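Local coordinates for protein putative transcriptional regulator (MarR/EmrR family) (PDB 3NRV) that probably binds DNA through a winged helix-turn-helix domain and regulates transcription, at the interface of chains A and B. Sequence-based numbering; all coordinates share one arbitrary frame. Chains: chain A/B, Putative transcriptional regulator (MarR/EmrR family).

Contact 1: the interface of chains A and B. Residues chain A 119, 122-123, 134; chain B 13-14, 141.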
loop_
_atom_site.group_PDB
_atom_site.type_symbol
_atom_site.label_atom_id
_atom_site.label_comp_id
_atom_site.label_asym_id
_atom_site.label_seq_id
_atom_site.Cartn_x
_atom_site.Cartn_y
_atom_site.Cartn_z
ATOM N N GLU A 119 -2.256 18.997 0.231
ATOM C CA GLU A 119 -3.113 18.555 -0.861
ATOM C C GLU A 119 -3.102 19.533 -2.037
ATOM O O GLU A 119 -3.042 19.125 -3.201
ATOM C CB GLU A 119 -4.534 18.336 -0.354
ATOM C CG GLU A 119 -4.611 17.225 0.656
ATOM C CD GLU A 119 -3.919 15.962 0.160
ATOM O OE1 GLU A 119 -2.795 15.664 0.635
ATOM O OE2 GLU A 119 -4.499 15.279 -0.713
ATOM N N LEU A 122 0.065 19.006 -3.770
ATOM C CA LEU A 122 0.050 17.757 -4.527
ATOM C C LEU A 122 -0.634 17.925 -5.885
ATOM O O LEU A 122 -0.193 17.369 -6.889
ATOM C CB LEU A 122 -0.662 16.672 -3.722
ATOM C CG LEU A 122 -0.876 15.304 -4.387
ATOM C CD1 LEU A 122 0.452 14.592 -4.655
ATOM C CD2 LEU A 122 -1.774 14.448 -3.522
ATOM N N LEU A 123 -1.717 18.688 -5.901
ATOM C CA LEU A 123 -2.538 18.841 -7.092
ATOM C C LEU A 123 -2.221 20.128 -7.867
ATOM O O LEU A 123 -2.985 20.521 -8.758
ATOM C CB LEU A 123 -4.024 18.799 -6.710
ATOM C CG LEU A 123 -4.504 17.520 -6.008
ATOM C CD1 LEU A 123 -5.992 17.614 -5.664
ATOM C CD2 LEU A 123 -4.240 16.290 -6.898
ATOM N N LEU A 134 -9.882 12.993 -11.576
ATOM C CA LEU A 134 -9.200 12.218 -10.551
ATOM C C LEU A 134 -10.193 11.719 -9.503
ATOM O O LEU A 134 -10.222 10.532 -9.156
ATOM C CB LEU A 134 -8.109 13.049 -9.893
ATOM C CG LEU A 134 -7.424 12.346 -8.722
ATOM C CD1 LEU A 134 -6.697 11.099 -9.235
ATOM C CD2 LEU A 134 -6.461 13.308 -8.033
ATOM N N ALA B 13 -7.061 14.291 -1.806
ATOM C CA ALA B 13 -6.469 13.254 -2.638
ATOM C C ALA B 13 -5.714 12.228 -1.808
ATOM O O ALA B 13 -5.887 11.023 -1.999
ATOM C CB ALA B 13 -5.553 13.852 -3.688
ATOM N N THR B 14 -4.866 12.709 -0.908
ATOM C CA THR B 14 -4.118 11.817 -0.036
ATOM C C THR B 14 -5.057 10.895 0.753
ATOM O O THR B 14 -4.866 9.680 0.779
ATOM C CB THR B 14 -3.207 12.610 0.915
ATOM O OG1 THR B 14 -2.202 13.271 0.140
ATOM C CG2 THR B 14 -2.537 11.683 1.906
ATOM N N LEU B 141 0.432 12.327 -10.265
ATOM C CA LEU B 141 0.551 12.396 -8.798
ATOM C C LEU B 141 1.914 11.913 -8.296
ATOM O O LEU B 141 2.534 12.549 -7.440
ATOM C CB LEU B 141 -0.561 11.591 -8.120
ATOM C CG LEU B 141 -1.957 12.152 -8.343
ATOM C CD1 LEU B 141 -3.038 11.174 -7.906
ATOM C CD2 LEU B 141 -2.079 13.495 -7.612
HETATM O O HOH W 1 -6.614 16.915 -2.280
#
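A:Glu119, in the helical backbone of 116-122, faces B:Ala13 and B:Thr14, where the backbone of chain B enters helix 13-36. The A:Glu119 carboxylate takes up this helix start with both oxygens. OE2 of A:Glu119 accepts the backbone N of B:Thr14 at 2.6 Å. That bond is almost straight at the hydrogen (179°) but lies 33° out of the carboxylate plane. OE1 of A:Glu119 accepts the B:Thr14 hydroxyl OG1 at 2.5 Å. Both donors come from the syn side. The B:Thr14 hydroxyl lies beside its own backbone N (chi1 -66°), which lets one residue offer two donors to one carboxylate. This is an N-cap-like arrangement supplied by the other chain, and the helix start may stabilise the negative charge. Water 1 bridges OE2 of A:Glu119 and the backbone N of B:Ala13.

Next to this pair lies a leucine cluster. B:Leu141 puts CD2 3.6 Å from CD2 of A:Leu123, and A:Leu122 crosses it at about a right angle. CD1 of B:Leu141 meets A:Leu134 tip to tip, 3.9 Å from CD1 of A:Leu134. A:Leu122 CD2 also touches the B:Ala13 methyl CB at 3.8 Å. The site joins helices 116-122 and 128-147 of chain A to helices 13-36 and 128-146 of chain B.

Contact 2: the interface of chains A and B. Residues chain A 109-110, 112-113; chain B 7, 9.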
loop_
_atom_site.group_PDB
_atom_site.type_symbol
_atom_site.label_atom_id
_atom_site.label_comp_id
_atom_site.label_asym_id
_atom_site.label_seq_id
_atom_site.Cartn_x
_atom_site.Cartn_y
_atom_site.Cartn_z
ATOM N N GLU A 109 -9.748 12.516 10.722
ATOM C CA GLU A 109 -10.379 13.561 9.928
ATOM C C GLU A 109 -9.788 14.943 10.211
ATOM O O GLU A 109 -9.542 15.733 9.284
ATOM C CB GLU A 109 -11.878 13.555 10.185
ATOM C CG GLU A 109 -12.513 12.205 9.899
ATOM C CD GLU A 109 -13.975 12.166 10.258
ATOM O OE1 GLU A 109 -14.654 11.196 9.859
ATOM O OE2 GLU A 109 -14.446 13.104 10.941
ATOM N N VAL A 110 -9.568 15.247 11.486
ATOM C CA VAL A 110 -9.083 16.582 11.833
ATOM C C VAL A 110 -7.660 16.791 11.322
ATOM O O VAL A 110 -7.342 17.822 10.706
ATOM C CB VAL A 110 -9.172 16.865 13.349
ATOM C CG1 VAL A 110 -8.480 18.183 13.685
ATOM C CG2 VAL A 110 -10.623 16.918 13.780
ATOM N N SER A 112 -6.214 15.222 8.904
ATOM C CA SER A 112 -6.278 15.321 7.440
ATOM C C SER A 112 -6.735 16.708 7.001
ATOM O O SER A 112 -6.149 17.307 6.089
ATOM C CB SER A 112 -7.224 14.278 6.856
ATOM O OG SER A 112 -6.764 12.972 7.146
ATOM N N ASP A 113 -7.789 17.199 7.647
ATOM C CA ASP A 113 -8.363 18.494 7.289
ATOM C C ASP A 113 -7.329 19.599 7.496
ATOM O O ASP A 113 -7.230 20.518 6.690
ATOM C CB ASP A 113 -9.632 18.771 8.095
ATOM C CG ASP A 113 -10.460 19.906 7.507
ATOM O OD1 ASP A 113 -10.533 19.998 6.259
ATOM O OD2 ASP A 113 -11.031 20.701 8.294
ATOM N N ILE B 7 -16.586 15.826 8.975
ATOM C CA ILE B 7 -15.614 16.573 8.179
ATOM C C ILE B 7 -15.475 15.982 6.773
ATOM O O ILE B 7 -15.338 14.764 6.607
ATOM C CB ILE B 7 -14.238 16.649 8.877
ATOM C CG1 ILE B 7 -14.378 17.334 10.240
ATOM C CG2 ILE B 7 -13.236 17.408 8.016
ATOM C CD1 ILE B 7 -13.135 17.261 11.099
ATOM N N ILE B 9 -13.711 15.060 3.473
ATOM C CA ILE B 9 -12.402 14.828 2.882
ATOM C C ILE B 9 -12.543 14.165 1.509
ATOM O O ILE B 9 -11.604 13.551 0.998
ATOM C CB ILE B 9 -11.479 14.005 3.813
ATOM C CG1 ILE B 9 -12.186 12.749 4.322
ATOM C CG2 ILE B 9 -11.004 14.850 4.997
ATOM C CD1 ILE B 9 -11.306 11.914 5.247
#
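B:Ile7 packs its side chain against the helix 102-114 of chain A and forms the apolar centre of this patch. Its terminal methyl CD1 touches CG2 of A:Val110 at 3.7 Å. That valine methyl stands beside its own backbone N, on the side facing B:Ile7. CD1 of B:Ile7 also lies 4.0 Å from CB of A:Glu109. The ethyl branch of B:Ile7 is extended (chi2 171°), which carries CD1 out to the valine. The branch methyl CG2 goes to a different partner, A:Asp113. The isoleucine thus divides its two branches between neighbouring positions on the helix surface.

Farther along, B:Ile9 makes a looser approach. Its CG2 is 4.3 Å from CB of A:Ser112, and little of the serine surface is hidden there.

Two acidic side chains border the apolar centre. A:Glu109 is extended beyond CG and crosses B:Ile7 obliquely. Its aliphatic part touches the isoleucine through CB, and its carboxylate ends near the start of the modelled chain B. OE2 of A:Glu109 comes to 4.0 Å from the backbone N of B:Ile7, a proximity and not a bond. B:Ile7 is the first modelled residue of its chain. The patch is thus where the N-terminal segment of chain B lies on chain A. On the other border, the carboxylate carbon CG of A:Asp113 sits 3.8 Å from the methyl CG2 of B:Ile7.

Contact 3: the interface of chains A and B. Residues chain A 59, 62-63; chain B 25, 29, 39-41.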
loop_
_atom_site.group_PDB
_atom_site.type_symbol
_atom_site.label_atom_id
_atom_site.label_comp_id
_atom_site.label_asym_id
_atom_site.label_seq_id
_atom_site.Cartn_x
_atom_site.Cartn_y
_atom_site.Cartn_z
ATOM N N LYS A 59 -3.213 -8.572 10.006
ATOM C CA LYS A 59 -3.449 -7.870 8.751
ATOM C C LYS A 59 -2.698 -6.557 8.706
ATOM O O LYS A 59 -2.160 -6.175 7.668
ATOM C CB LYS A 59 -4.929 -7.582 8.570
ATOM C CG LYS A 59 -5.747 -8.724 8.024
ATOM C CD LYS A 59 -7.197 -8.299 8.052
ATOM C CE LYS A 59 -8.093 -9.300 7.391
ATOM N NZ LYS A 59 -9.218 -8.598 6.715
ATOM N N ASP A 62 0.967 -7.133 8.255
ATOM C CA ASP A 62 1.206 -7.478 6.860
ATOM C C ASP A 62 1.277 -6.221 5.972
ATOM O O ASP A 62 2.314 -5.914 5.379
ATOM C CB ASP A 62 0.106 -8.408 6.389
ATOM C CG ASP A 62 0.188 -8.711 4.896
ATOM O OD1 ASP A 62 1.220 -8.406 4.277
ATOM O OD2 ASP A 62 -0.796 -9.250 4.361
ATOM N N ILE A 63 0.174 -5.493 5.896
ATOM C CA ILE A 63 0.104 -4.418 4.926
ATOM C C ILE A 63 1.023 -3.248 5.215
ATOM O O ILE A 63 1.365 -2.525 4.295
ATOM C CB ILE A 63 -1.334 -3.928 4.670
ATOM C CG1 ILE A 63 -1.849 -3.056 5.824
ATOM C CG2 ILE A 63 -2.255 -5.102 4.362
ATOM C CD1 ILE A 63 -3.094 -2.241 5.387
HETATM N N MSE B 25 -5.629 -3.280 0.224
HETATM C CA MSE B 25 -4.569 -4.081 0.816
HETATM C C MSE B 25 -5.066 -5.009 1.919
HETATM O O MSE B 25 -4.674 -6.176 1.968
HETATM C CB MSE B 25 -3.417 -3.199 1.312
HETATM C CG MSE B 25 -2.509 -2.708 0.155
HETATM SE SE MSE B 25 -0.913 -1.789 0.774
HETATM C CE MSE B 25 -1.759 -0.193 1.477
ATOM N N SER B 29 -4.729 -8.889 1.809
ATOM C CA SER B 29 -4.031 -9.608 2.854
ATOM C C SER B 29 -4.801 -10.905 3.145
ATOM O O SER B 29 -4.229 -11.997 3.140
ATOM C CB SER B 29 -3.916 -8.747 4.108
ATOM O OG SER B 29 -3.243 -9.441 5.155
ATOM N N GLY B 39 1.253 -13.241 2.928
ATOM C CA GLY B 39 0.596 -11.950 3.077
ATOM C C GLY B 39 0.675 -11.108 1.812
ATOM O O GLY B 39 1.383 -11.459 0.857
HETATM N N MSE B 40 -0.054 -9.994 1.798
HETATM C CA MSE B 40 -0.084 -9.093 0.644
HETATM C C MSE B 40 1.310 -8.516 0.375
HETATM O O MSE B 40 1.754 -8.389 -0.767
HETATM C CB MSE B 40 -1.101 -7.956 0.919
HETATM C CG MSE B 40 -1.024 -6.749 -0.059
HETATM SE SE MSE B 40 -1.333 -7.496 -1.870
HETATM C CE MSE B 40 -1.973 -5.904 -2.798
ATOM N N THR B 41 2.015 -8.160 1.436
ATOM C CA THR B 41 3.335 -7.564 1.254
ATOM C C THR B 41 4.349 -8.574 0.715
ATOM O O THR B 41 5.170 -8.253 -0.149
ATOM C CB THR B 41 3.826 -6.876 2.535
ATOM O OG1 THR B 41 2.938 -5.788 2.833
ATOM C CG2 THR B 41 5.249 -6.343 2.343
HETATM O O HOH W 2 1.910 -3.741 1.522
#
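OD2 of the A:Asp62 carboxylate is gripped by two donors from chain B. The hydroxyl OG of B:Ser29 reaches the anti lone pair of A:Asp62 OD2 at 2.6 Å. The backbone N of B:Met40, a selenomethionine, takes the syn lone pair of A:Asp62 OD2 at 2.8 Å. OD1 of A:Asp62 accepts the backbone N of B:Thr41 on its syn lone pair at 3.0 Å, nearly straight (170° at the hydrogen). The carboxylate therefore caps the N-terminus of helix 40-51, and the bonds to both oxygens fix its rotation. The N-H groups at the helix start would probably stabilise its negative charge. A:Asp62 has CG anti to the backbone N (chi1 174°), which sends the carboxylate across to chain B.

The hydroxyl OG1 of B:Thr41 donates to the backbone O of A:Asp62 at 2.6 Å from above the carbonyl plane. Water 2 links that hydroxyl to the backbone O of A:Ile63. Beside the polar group, A:Ile63 lays its CG2 methyl against helix 13-36, 3.8 Å from CB of the selenomethionine B:Met25. CG2 of A:Ile63 also lies 4.0 Å from CB of B:Ser29. The site docks the end of helix 57-64, which with helix 68-80 forms the helix-turn-helix of chain A, against helix 13-36 and the start of helix 40-51 of chain B.

Contact 1 and contact 2 lie about 15 Å apart between the centres of their C-alpha atoms. Contact 3 is about 24 Å from contact 1 and 26 Å from contact 2. Helix 13-36 of chain B joins contacts 1 and 3, its start in one and its middle in the other. Contacts 1 and 2 bring the N-terminal part of chain B onto helices 102-114 and 116-122 of chain A, and probably belong to the terminal-region dimer interface usual in MarR proteins. Contact 3 couples a helix of the DNA-binding region to the partner, and could help set the relative placement of the two DNA-binding regions.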